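Local coordinates for protein borrelidin polyketide synthase, type I (Streptomyces parvulus, PDB 6OBT) that is a dehydratase domain of a borrelidin-making modular polyketide synthase and probably removes water from a beta-hydroxyacyl chain carried by the synthase to leave a double bond, at residues R61-L64 against P65-P68; L230-A233 against A234-V238. All coordinates share one frame; numbering follows the deposited sequence.

Contact 1 (R61-L64 against P65-P68)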
loop_
_atom_site.group_PDB
_atom_site.type_symbol
_atom_site.label_atom_id
_atom_site.label_comp_id
_atom_site.label_asym_id
_atom_site.label_seq_id
_atom_site.Cartn_x
_atom_site.Cartn_y
_atom_site.Cartn_z
ATOM N N ARG A 61 -7.862 7.180 4.982
ATOM C CA ARG A 61 -9.314 7.201 4.870
ATOM C C ARG A 61 -9.823 8.559 5.347
ATOM O O ARG A 61 -9.505 8.979 6.466
ATOM C CB ARG A 61 -9.940 6.102 5.720
ATOM C CG ARG A 61 -11.423 5.891 5.481
ATOM C CD ARG A 61 -11.937 4.700 6.268
ATOM N NE ARG A 61 -11.827 4.906 7.712
ATOM C CZ ARG A 61 -12.198 4.013 8.625
ATOM N NH1 ARG A 61 -12.704 2.845 8.248
ATOM N NH2 ARG A 61 -12.062 4.286 9.918
ATOM N N LEU A 62 -10.615 9.235 4.511
ATOM C CA LEU A 62 -11.206 10.527 4.852
ATOM C C LEU A 62 -12.705 10.374 5.071
ATOM O O LEU A 62 -13.394 9.719 4.280
ATOM C CB LEU A 62 -10.959 11.563 3.753
ATOM C CG LEU A 62 -9.534 12.068 3.529
ATOM C CD1 LEU A 62 -9.553 13.239 2.553
ATOM C CD2 LEU A 62 -8.846 12.444 4.845
ATOM N N SER A 63 -13.204 10.990 6.137
ATOM C CA SER A 63 -14.632 11.057 6.398
ATOM C C SER A 63 -14.873 12.202 7.370
ATOM O O SER A 63 -13.972 12.616 8.102
ATOM C CB SER A 63 -15.172 9.738 6.956
ATOM O OG SER A 63 -14.873 9.580 8.333
ATOM N N LEU A 64 -16.097 12.709 7.368
ATOM C CA LEU A 64 -16.395 13.796 8.293
ATOM C C LEU A 64 -16.455 13.328 9.750
ATOM O O LEU A 64 -16.101 14.102 10.645
ATOM C CB LEU A 64 -17.692 14.501 7.894
ATOM C CG LEU A 64 -17.547 15.203 6.533
ATOM C CD1 LEU A 64 -18.891 15.369 5.831
ATOM C CD2 LEU A 64 -16.826 16.547 6.658
ATOM N N PRO A 65 -16.871 12.095 10.061
ATOM C CA PRO A 65 -16.761 11.663 11.465
ATOM C C PRO A 65 -15.327 11.585 11.958
ATOM O O PRO A 65 -15.088 11.741 13.161
ATOM C CB PRO A 65 -17.452 10.296 11.459
ATOM C CG PRO A 65 -18.475 10.435 10.384
ATOM C CD PRO A 65 -17.784 11.215 9.302
ATOM N N SER A 66 -14.361 11.367 11.062
ATOM C CA SER A 66 -12.961 11.321 11.466
ATOM C C SER A 66 -12.347 12.712 11.565
ATOM O O SER A 66 -11.445 12.928 12.380
ATOM C CB SER A 66 -12.156 10.466 10.487
ATOM O OG SER A 66 -12.449 9.092 10.678
ATOM N N TYR A 67 -12.806 13.654 10.750
ATOM C CA TYR A 67 -12.311 15.030 10.778
ATOM C C TYR A 67 -13.506 15.957 10.630
ATOM O O TYR A 67 -13.745 16.520 9.555
ATOM C CB TYR A 67 -11.289 15.277 9.668
ATOM C CG TYR A 67 -10.314 14.140 9.439
ATOM C CD1 TYR A 67 -10.583 13.146 8.508
ATOM C CD2 TYR A 67 -9.122 14.067 10.153
ATOM C CE1 TYR A 67 -9.701 12.111 8.291
ATOM C CE2 TYR A 67 -8.229 13.034 9.949
ATOM C CZ TYR A 67 -8.524 12.057 9.014
ATOM O OH TYR A 67 -7.643 11.020 8.793
ATOM N N PRO A 68 -14.302 16.120 11.690
ATOM C CA PRO A 68 -15.540 16.907 11.551
ATOM C C PRO A 68 -15.310 18.340 11.120
ATOM O O PRO A 68 -16.211 18.928 10.511
ATOM C CB PRO A 68 -16.180 16.828 12.947
ATOM C CG PRO A 68 -15.122 16.310 13.855
ATOM C CD PRO A 68 -14.179 15.502 13.020
HETATM O O HOH W 1 -6.560 8.755 7.237
#

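Contact 2 (L230-A233 against A234-V238)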
loop_
_atom_site.group_PDB
_atom_site.type_symbol
_atom_site.label_atom_id
_atom_site.label_comp_id
_atom_site.label_asym_id
_atom_site.label_seq_id
_atom_site.Cartn_x
_atom_site.Cartn_y
_atom_site.Cartn_z
ATOM N N LEU A 230 -5.668 26.858 8.050
ATOM C CA LEU A 230 -4.793 28.021 8.007
ATOM C C LEU A 230 -4.185 28.182 6.619
ATOM O O LEU A 230 -4.141 29.291 6.078
ATOM C CB LEU A 230 -3.713 27.874 9.071
ATOM C CG LEU A 230 -2.688 28.990 9.191
ATOM C CD1 LEU A 230 -3.418 30.279 9.488
ATOM C CD2 LEU A 230 -1.715 28.677 10.285
ATOM N N PHE A 231 -3.748 27.066 6.023
ATOM C CA PHE A 231 -3.331 27.067 4.625
ATOM C C PHE A 231 -4.421 27.662 3.727
ATOM O O PHE A 231 -4.138 28.497 2.857
ATOM C CB PHE A 231 -2.986 25.618 4.224
ATOM C CG PHE A 231 -2.002 25.483 3.080
ATOM C CD1 PHE A 231 -1.245 24.326 2.954
ATOM C CD2 PHE A 231 -1.875 26.465 2.113
ATOM C CE1 PHE A 231 -0.351 24.162 1.911
ATOM C CE2 PHE A 231 -0.991 26.310 1.067
ATOM C CZ PHE A 231 -0.237 25.156 0.958
ATOM N N ASP A 232 -5.685 27.256 3.927
ATOM C CA ASP A 232 -6.738 27.759 3.053
ATOM C C ASP A 232 -6.997 29.246 3.286
ATOM O O ASP A 232 -7.248 30.004 2.337
ATOM C CB ASP A 232 -8.037 26.973 3.258
ATOM C CG ASP A 232 -9.124 27.428 2.331
ATOM O OD1 ASP A 232 -10.124 28.033 2.799
ATOM O OD2 ASP A 232 -8.954 27.216 1.113
ATOM N N ALA A 233 -6.966 29.679 4.543
ATOM C CA ALA A 233 -7.203 31.096 4.812
ATOM C C ALA A 233 -6.076 31.965 4.261
ATOM O O ALA A 233 -6.315 33.125 3.898
ATOM C CB ALA A 233 -7.378 31.315 6.308
ATOM N N ALA A 234 -4.858 31.418 4.160
ATOM C CA ALA A 234 -3.764 32.136 3.507
ATOM C C ALA A 234 -4.119 32.463 2.063
ATOM O O ALA A 234 -3.857 33.575 1.580
ATOM C CB ALA A 234 -2.478 31.310 3.568
ATOM N N VAL A 235 -4.738 31.508 1.371
ATOM C CA VAL A 235 -5.119 31.666 -0.029
ATOM C C VAL A 235 -6.408 32.463 -0.166
ATOM O O VAL A 235 -6.517 33.337 -1.035
ATOM C CB VAL A 235 -5.242 30.280 -0.696
ATOM C CG1 VAL A 235 -5.813 30.428 -2.097
ATOM C CG2 VAL A 235 -3.885 29.601 -0.735
ATOM N N HIS A 236 -7.428 32.168 0.648
ATOM C CA HIS A 236 -8.702 32.827 0.406
ATOM C C HIS A 236 -8.721 34.268 0.910
ATOM O O HIS A 236 -9.656 35.011 0.603
ATOM C CB HIS A 236 -9.875 31.998 0.981
ATOM C CG HIS A 236 -10.018 32.012 2.478
ATOM N ND1 HIS A 236 -10.244 30.858 3.198
ATOM C CD2 HIS A 236 -10.077 33.028 3.375
ATOM C CE1 HIS A 236 -10.384 31.155 4.477
ATOM N NE2 HIS A 236 -10.283 32.467 4.614
ATOM N N SER A 237 -7.676 34.696 1.615
ATOM C CA SER A 237 -7.591 36.095 2.021
ATOM C C SER A 237 -7.358 37.026 0.839
ATOM O O SER A 237 -7.579 38.236 0.964
ATOM C CB SER A 237 -6.481 36.252 3.057
ATOM O OG SER A 237 -6.926 35.726 4.296
ATOM N N VAL A 238 -6.964 36.481 -0.315
ATOM C CA VAL A 238 -6.748 37.287 -1.512
ATOM C C VAL A 238 -8.026 37.990 -1.962
ATOM O O VAL A 238 -7.960 39.033 -2.621
ATOM C CB VAL A 238 -6.168 36.412 -2.640
ATOM C CG1 VAL A 238 -7.233 35.463 -3.196
ATOM C CG2 VAL A 238 -5.577 37.282 -3.736
#

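Contact 1 (R61-L64 against P65-P68)
S63 and Y67 meet through their backbones, Y67 N donating to S63 O at 3.1 Å with an N-H...O angle of 146°. The same carbonyl also takes a weak bond from S66 N, so two successive amides converge on one oxygen; L64 and P65 occupy the two central positions of a type I turn, S63 to S66, which the stronger i to i+4 bond of Y67 N carries one residue further. The S63 side chain reinforces this reversal. Its OG stands between the backbone N and the carbonyl carbon (chi1 78°), where it weakly accepts S66 N at 3.3 Å and, also weakly, S66 OG at 3.4 Å.

Beyond the turn, the Y67 ring folds back along the strand end. L62 reaches it with one methyl, CD2 lying 3.6 Å from Y67 CE1, and the two side chains cross at about a right angle. The carbonyl oxygen of R61 lies at the ring edge. One water links the strand to the phenol, accepting from R61 N and donating to Y67 OH, which is also hydrogen-bonded to A43 O. F44 meets the Y67 ring edge-to-face and touches L62 as well. The chain thus leaves strand 55-62, paired with V119 through the L62 backbone, and turns into the loop that runs on to strand 73-75.

Contact 2 (L230-A233 against A234-V238)
D232 receives the imidazole of H236 from above the carboxylate plane rather than within that plane: H236 ND1 donates to D232 OD1 over 2.9 Å, yet approaches 56° out of it. On the ring side the fit is good: OD1 lies nearly in the plane of the H236 ring and the N-H...O angle is 156°. Torsions explain the meeting one helical turn apart. H236 CG sits between its backbone N and carbonyl carbon (chi1 74°), which swings the ring back over the preceding turn, while the D232 carboxylate extends to meet its edge. A233 CA lies over one face of the ring, and its CB reaches the rim at H236 CE1 (3.5 Å). The other ring nitrogen, NE2, is hydrogen-bonded to Y182 OH; the bonds at ND1 and NE2 together would hold the ring's rotation, and Y192 packs against it as well.

The spacing of D232 and H236 matches the Asp-x-x-x-Gln/His motif of polyketide synthase dehydratases; in related dehydratases this aspartate takes part in catalysis, and D232 probably corresponds to it. It is carried here by helix 228-236, the central helix of a hotdog fold.

Backbone bonds brace the motif: H236 N reaches D232 O at 2.8 Å, and A234 N reaches L230 O at 3.0 Å. Just beyond, S237 OG donates to A233 O at 2.7 Å, a side-chain bond that grips a carbonyl which also takes a weak one from S237 N. F231, D232 and V235 rest against V84 of helix 83-97, whereas L230, A233 and S237 pack on I213 of strand 208-214.

In the fold
The two contacts come in series along the chain, 61-68 closing long before 230-238 opens, and they belong to different hotdogs of the double-hotdog dehydratase, contact 1 to the first and contact 2 to the second. Their centres are about 22 Å apart and their nearest atoms about 13 Å, without touching. Contact 1 lies toward the outside, about 17 Å from the centre of the chain, at the exit of strand 55-62; contact 2 is buried, about 9 Å from that centre, on helix 228-236. Helix 83-97, which comes later in the chain than contact 1, packs against contact 2 and so joins the helices of the two hotdogs. In related dehydratases the active site draws residues from both hotdogs, and the same probably holds here.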